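Long-range contact in BlEst2 (Bacillus licheniformis, PDB 6WPX), which probably hydrolyses ester bonds as a lipase or esterase whose C-terminal domain is autoinhibitory: residues A[155-163]-A[446-454]. Sequence-based numbering, arbitrary orientation.
Sequences DLAYSNWAG and MYSVTIDLS
The indole of W161 meets the carboxylate of D452 at its edge: NE1 of W161 donates to OD2 of D452 over 2.9 Å, only 5° out of the ring plane and onto the syn lone pair. Ring and carboxylate planes stand 74° apart, and T450 CG2 lies 3.6 Å from W161 CD1, oblique to the ring. This is where the alpha/beta-hydrolase-like part of the chain, in the loop and type I turn (N160 to G163) that follow helix 152-157, rests on the central strand of the antiparallel sheet formed by the C-terminal residues. The other oxygen, D452 OD1, has its own partners, a hydrogen bond from T466 and a salt bridge with R293, which probably fix the rotation of the carboxylate. A phenylalanine in place of W161 would probably leave OD2 of D452 without its N-H donor, the tie to the strand here reduced to packing against T450. Earlier in the strand, S448 and T450 point toward 155-163, and their hydroxyls reach its polar groups through waters. S448 CB comes within 3.4 Å of Y158 O; chi1 of 177° swings its OG against S159 CA, 3.2 Å away, where two waters meet it. One joins S448 OG to D155 O; another water links S159 OG, W161 N and T450 OG1. The third binds N160 N, N160 OD1, S448 OG and T450 OG1, the last at 2.7 Å from the water oxygen.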
ATOM      1  N   ASP A 155       6.317   0.976   0.072  1.00 16.76           N
ATOM      2  CA  ASP A 155       7.519   1.599  -0.499  1.00 17.34           C
ATOM      3  C   ASP A 155       7.951   2.738   0.389  1.00 20.44           C
ATOM      4  O   ASP A 155       9.145   2.891   0.651  1.00 20.64           O
ATOM      5  CB  ASP A 155       7.266   2.152  -1.901  1.00 17.71           C
ATOM      6  CG  ASP A 155       6.953   1.090  -2.911  1.00 20.82           C
ATOM      7  OD1 ASP A 155       7.115  -0.102  -2.585  1.00 19.01           O
ATOM      8  OD2 ASP A 155       6.593   1.446  -4.048  1.00 19.39           O
ATOM      9  N   LEU A 156       6.969   3.527   0.859  1.00 15.47           N
ATOM     10  CA  LEU A 156       7.192   4.645   1.770  1.00 15.42           C
ATOM     11  C   LEU A 156       7.795   4.170   3.084  1.00 18.13           C
ATOM     12  O   LEU A 156       8.804   4.738   3.511  1.00 16.36           O
ATOM     13  CB  LEU A 156       5.894   5.460   2.009  1.00 14.25           C
ATOM     14  CG  LEU A 156       5.972   6.584   3.045  1.00 15.63           C
ATOM     15  CD1 LEU A 156       6.930   7.713   2.599  1.00 14.42           C
ATOM     16  CD2 LEU A 156       4.569   7.158   3.335  1.00 16.24           C
ATOM     17  N   ALA A 157       7.201   3.133   3.714  1.00 14.71           N
ATOM     18  CA  ALA A 157       7.664   2.559   4.985  1.00 14.77           C
ATOM     19  C   ALA A 157       9.133   2.091   4.941  1.00 17.34           C
ATOM     20  O   ALA A 157       9.817   2.120   5.959  1.00 15.63           O
ATOM     21  CB  ALA A 157       6.788   1.381   5.373  1.00 16.08           C
ATOM     22  N   TYR A 158       9.577   1.586   3.788  1.00 14.65           N
ATOM     23  CA  TYR A 158      10.928   1.077   3.597  1.00 15.88           C
ATOM     24  C   TYR A 158      11.913   2.131   3.071  1.00 19.96           C
ATOM     25  O   TYR A 158      13.076   1.819   2.828  1.00 22.43           O
ATOM     26  CB  TYR A 158      10.888  -0.160   2.689  1.00 16.88           C
ATOM     27  CG  TYR A 158      10.542  -1.385   3.489  1.00 18.39           C
ATOM     28  CD1 TYR A 158       9.219  -1.661   3.839  1.00 18.19           C
ATOM     29  CD2 TYR A 158      11.542  -2.217   3.998  1.00 19.87           C
ATOM     30  CE1 TYR A 158       8.897  -2.748   4.647  1.00 18.48           C
ATOM     31  CE2 TYR A 158      11.229  -3.301   4.823  1.00 21.16           C
ATOM     32  CZ  TYR A 158       9.903  -3.563   5.135  1.00 24.75           C
ATOM     33  OH  TYR A 158       9.586  -4.635   5.919  1.00 28.58           O
ATOM     34  N   SER A 159      11.471   3.374   2.944  1.00 15.10           N
ATOM     35  CA  SER A 159      12.319   4.450   2.409  1.00 14.67           C
ATOM     36  C   SER A 159      13.175   5.109   3.474  1.00 18.19           C
ATOM     37  O   SER A 159      12.930   4.926   4.666  1.00 18.72           O
ATOM     38  CB  SER A 159      11.485   5.469   1.637  1.00 16.43           C
ATOM     39  OG  SER A 159      10.745   6.288   2.530  1.00 16.92           O
ATOM     40  N   ASN A 160      14.229   5.819   3.046  1.00 16.16           N
ATOM     41  CA  ASN A 160      15.163   6.472   3.957  1.00 16.39           C
ATOM     42  C   ASN A 160      14.506   7.374   4.984  1.00 18.56           C
ATOM     43  O   ASN A 160      14.800   7.224   6.155  1.00 19.88           O
ATOM     44  CB  ASN A 160      16.247   7.243   3.171  1.00 14.33           C
ATOM     45  CG  ASN A 160      17.234   6.306   2.537  1.00 32.15           C
ATOM     46  OD1 ASN A 160      16.902   5.583   1.603  1.00 27.49           O
ATOM     47  ND2 ASN A 160      18.448   6.266   3.055  1.00 17.82           N
ATOM     48  N   TRP A 161      13.645   8.307   4.565  1.00 14.30           N
ATOM     49  CA  TRP A 161      13.037   9.234   5.539  1.00 15.01           C
ATOM     50  C   TRP A 161      12.168   8.545   6.576  1.00 18.76           C
ATOM     51  O   TRP A 161      12.067   9.048   7.682  1.00 17.78           O
ATOM     52  CB  TRP A 161      12.262  10.377   4.868  1.00 13.19           C
ATOM     53  CG  TRP A 161      13.103  11.344   4.077  1.00 13.43           C
ATOM     54  CD1 TRP A 161      12.956  11.670   2.757  1.00 15.93           C
ATOM     55  CD2 TRP A 161      14.163  12.179   4.582  1.00 14.42           C
ATOM     56  NE1 TRP A 161      13.892  12.616   2.396  1.00 16.12           N
ATOM     57  CE2 TRP A 161      14.650  12.940   3.496  1.00 17.92           C
ATOM     58  CE3 TRP A 161      14.789  12.311   5.836  1.00 16.17           C
ATOM     59  CZ2 TRP A 161      15.702  13.843   3.632  1.00 17.99           C
ATOM     60  CZ3 TRP A 161      15.840  13.200   5.964  1.00 18.64           C
ATOM     61  CH2 TRP A 161      16.286  13.954   4.872  1.00 19.41           C
ATOM     62  N   ALA A 162      11.555   7.388   6.228  1.00 15.41           N
ATOM     63  CA  ALA A 162      10.661   6.614   7.104  1.00 14.53           C
ATOM     64  C   ALA A 162      11.394   5.684   8.068  1.00 18.99           C
ATOM     65  O   ALA A 162      10.739   5.033   8.869  1.00 18.59           O
ATOM     66  CB  ALA A 162       9.699   5.794   6.250  1.00 14.87           C
ATOM     67  N   GLY A 163      12.728   5.627   7.976  1.00 18.57           N
ATOM     68  CA  GLY A 163      13.591   4.754   8.768  1.00 20.15           C
ATOM     69  C   GLY A 163      13.351   4.777  10.262  1.00 27.32           C
ATOM     70  O   GLY A 163      13.142   3.725  10.886  1.00 27.82           O
ATOM     71  N   MET A 446      16.430  -5.650  -2.581  1.00 28.22           N
ATOM     72  CA  MET A 446      15.324  -4.679  -2.617  1.00 24.49           C
ATOM     73  C   MET A 446      15.931  -3.310  -2.380  1.00 29.61           C
ATOM     74  O   MET A 446      16.563  -3.087  -1.347  1.00 29.08           O
ATOM     75  CB  MET A 446      14.316  -4.917  -1.476  1.00 24.85           C
ATOM     76  CG  MET A 446      13.064  -5.637  -1.848  1.00 27.58           C
ATOM     77  SD  MET A 446      12.238  -5.180  -3.376  1.00 30.14           S
ATOM     78  CE  MET A 446      11.796  -3.557  -3.096  1.00 23.41           C
ATOM     79  N   TYR A 447      15.698  -2.389  -3.299  1.00 26.33           N
ATOM     80  CA  TYR A 447      16.190  -1.026  -3.175  1.00 25.63           C
ATOM     81  C   TYR A 447      15.052  -0.078  -2.875  1.00 25.85           C
ATOM     82  O   TYR A 447      13.961  -0.198  -3.430  1.00 24.67           O
ATOM     83  CB  TYR A 447      16.803  -0.558  -4.497  1.00 27.69           C
ATOM     84  CG  TYR A 447      18.113  -1.207  -4.846  1.00 31.89           C
ATOM     85  CD1 TYR A 447      18.154  -2.476  -5.426  1.00 35.42           C
ATOM     86  CD2 TYR A 447      19.316  -0.538  -4.652  1.00 32.40           C
ATOM     87  CE1 TYR A 447      19.363  -3.072  -5.766  1.00 36.80           C
ATOM     88  CE2 TYR A 447      20.531  -1.115  -5.016  1.00 34.72           C
ATOM     89  CZ  TYR A 447      20.546  -2.376  -5.586  1.00 42.05           C
ATOM     90  OH  TYR A 447      21.740  -2.957  -5.924  1.00 41.71           O
ATOM     91  N   SER A 448      15.339   0.908  -2.063  1.00 19.72           N
ATOM     92  CA  SER A 448      14.436   2.012  -1.879  1.00 18.37           C
ATOM     93  C   SER A 448      15.290   3.241  -2.155  1.00 23.14           C
ATOM     94  O   SER A 448      16.325   3.406  -1.537  1.00 23.01           O
ATOM     95  CB  SER A 448      13.832   2.049  -0.488  1.00 16.51           C
ATOM     96  OG  SER A 448      13.051   3.229  -0.474  1.00 14.31           O
ATOM     97  N   VAL A 449      14.908   4.048  -3.147  1.00 20.02           N
ATOM     98  CA  VAL A 449      15.650   5.233  -3.511  1.00 19.81           C
ATOM     99  C   VAL A 449      14.802   6.449  -3.289  1.00 21.84           C
ATOM    100  O   VAL A 449      13.688   6.524  -3.779  1.00 20.34           O
ATOM    101  CB  VAL A 449      16.238   5.164  -4.947  1.00 26.12           C
ATOM    102  CG1 VAL A 449      17.192   6.328  -5.194  1.00 25.93           C
ATOM    103  CG2 VAL A 449      16.957   3.835  -5.180  1.00 27.40           C
ATOM    104  N   THR A 450      15.331   7.390  -2.508  1.00 19.85           N
ATOM    105  CA  THR A 450      14.694   8.669  -2.228  1.00 18.71           C
ATOM    106  C   THR A 450      15.462   9.742  -2.972  1.00 21.50           C
ATOM    107  O   THR A 450      16.639   9.950  -2.699  1.00 19.66           O
ATOM    108  CB  THR A 450      14.635   8.945  -0.725  1.00 16.75           C
ATOM    109  OG1 THR A 450      13.797   7.973  -0.109  1.00 15.51           O
ATOM    110  CG2 THR A 450      14.052  10.304  -0.424  1.00 17.74           C
ATOM    111  N   ILE A 451      14.794  10.446  -3.887  1.00 18.67           N
ATOM    112  CA  ILE A 451      15.399  11.525  -4.665  1.00 19.69           C
ATOM    113  C   ILE A 451      14.736  12.819  -4.249  1.00 22.19           C
ATOM    114  O   ILE A 451      13.544  13.012  -4.501  1.00 19.66           O
ATOM    115  CB  ILE A 451      15.312  11.283  -6.208  1.00 24.98           C
ATOM    116  CG1 ILE A 451      15.961   9.934  -6.620  1.00 25.78           C
ATOM    117  CG2 ILE A 451      15.938  12.463  -6.995  1.00 26.45           C
ATOM    118  CD1 ILE A 451      14.938   8.900  -6.996  1.00 28.91           C
ATOM    119  N   ASP A 452      15.495  13.690  -3.582  1.00 19.83           N
ATOM    120  CA  ASP A 452      14.970  14.991  -3.171  1.00 19.39           C
ATOM    121  C   ASP A 452      15.302  16.039  -4.212  1.00 25.65           C
ATOM    122  O   ASP A 452      16.479  16.322  -4.462  1.00 24.17           O
ATOM    123  CB  ASP A 452      15.477  15.403  -1.773  1.00 20.06           C
ATOM    124  CG  ASP A 452      14.492  14.923  -0.715  1.00 25.43           C
ATOM    125  OD1 ASP A 452      13.417  15.567  -0.566  1.00 23.09           O
ATOM    126  OD2 ASP A 452      14.760  13.870  -0.085  1.00 26.93           O
ATOM    127  N   LEU A 453      14.255  16.582  -4.833  1.00 23.38           N
ATOM    128  CA  LEU A 453      14.325  17.606  -5.859  1.00 24.25           C
ATOM    129  C   LEU A 453      14.039  18.969  -5.295  1.00 26.63           C
ATOM    130  O   LEU A 453      13.100  19.143  -4.523  1.00 22.53           O
ATOM    131  CB  LEU A 453      13.312  17.324  -6.980  1.00 25.79           C
ATOM    132  CG  LEU A 453      13.464  16.047  -7.800  1.00 32.32           C
ATOM    133  CD1 LEU A 453      12.398  15.993  -8.865  1.00 34.01           C
ATOM    134  CD2 LEU A 453      14.823  15.991  -8.509  1.00 35.23           C
ATOM    135  N   SER A 454      14.820  19.957  -5.742  1.00 25.74           N
ATOM    136  CA  SER A 454      14.681  21.363  -5.399  1.00 26.32           C
ATOM    137  C   SER A 454      15.019  22.196  -6.642  1.00 31.80           C
ATOM    138  O   SER A 454      15.682  21.712  -7.556  1.00 31.67           O
ATOM    139  CB  SER A 454      15.626  21.740  -4.258  1.00 26.13           C
ATOM    140  OG  SER A 454      16.973  21.484  -4.622  1.00 38.15           O
TER
HETATM  141  O   HOH W   1      10.742   2.205  -1.378  1.00 18.91           O
HETATM  142  O   HOH W   2      12.248   8.648   2.007  1.00 16.30           O
HETATM  143  O   HOH W   3      14.567   5.443   0.240  1.00 15.68           O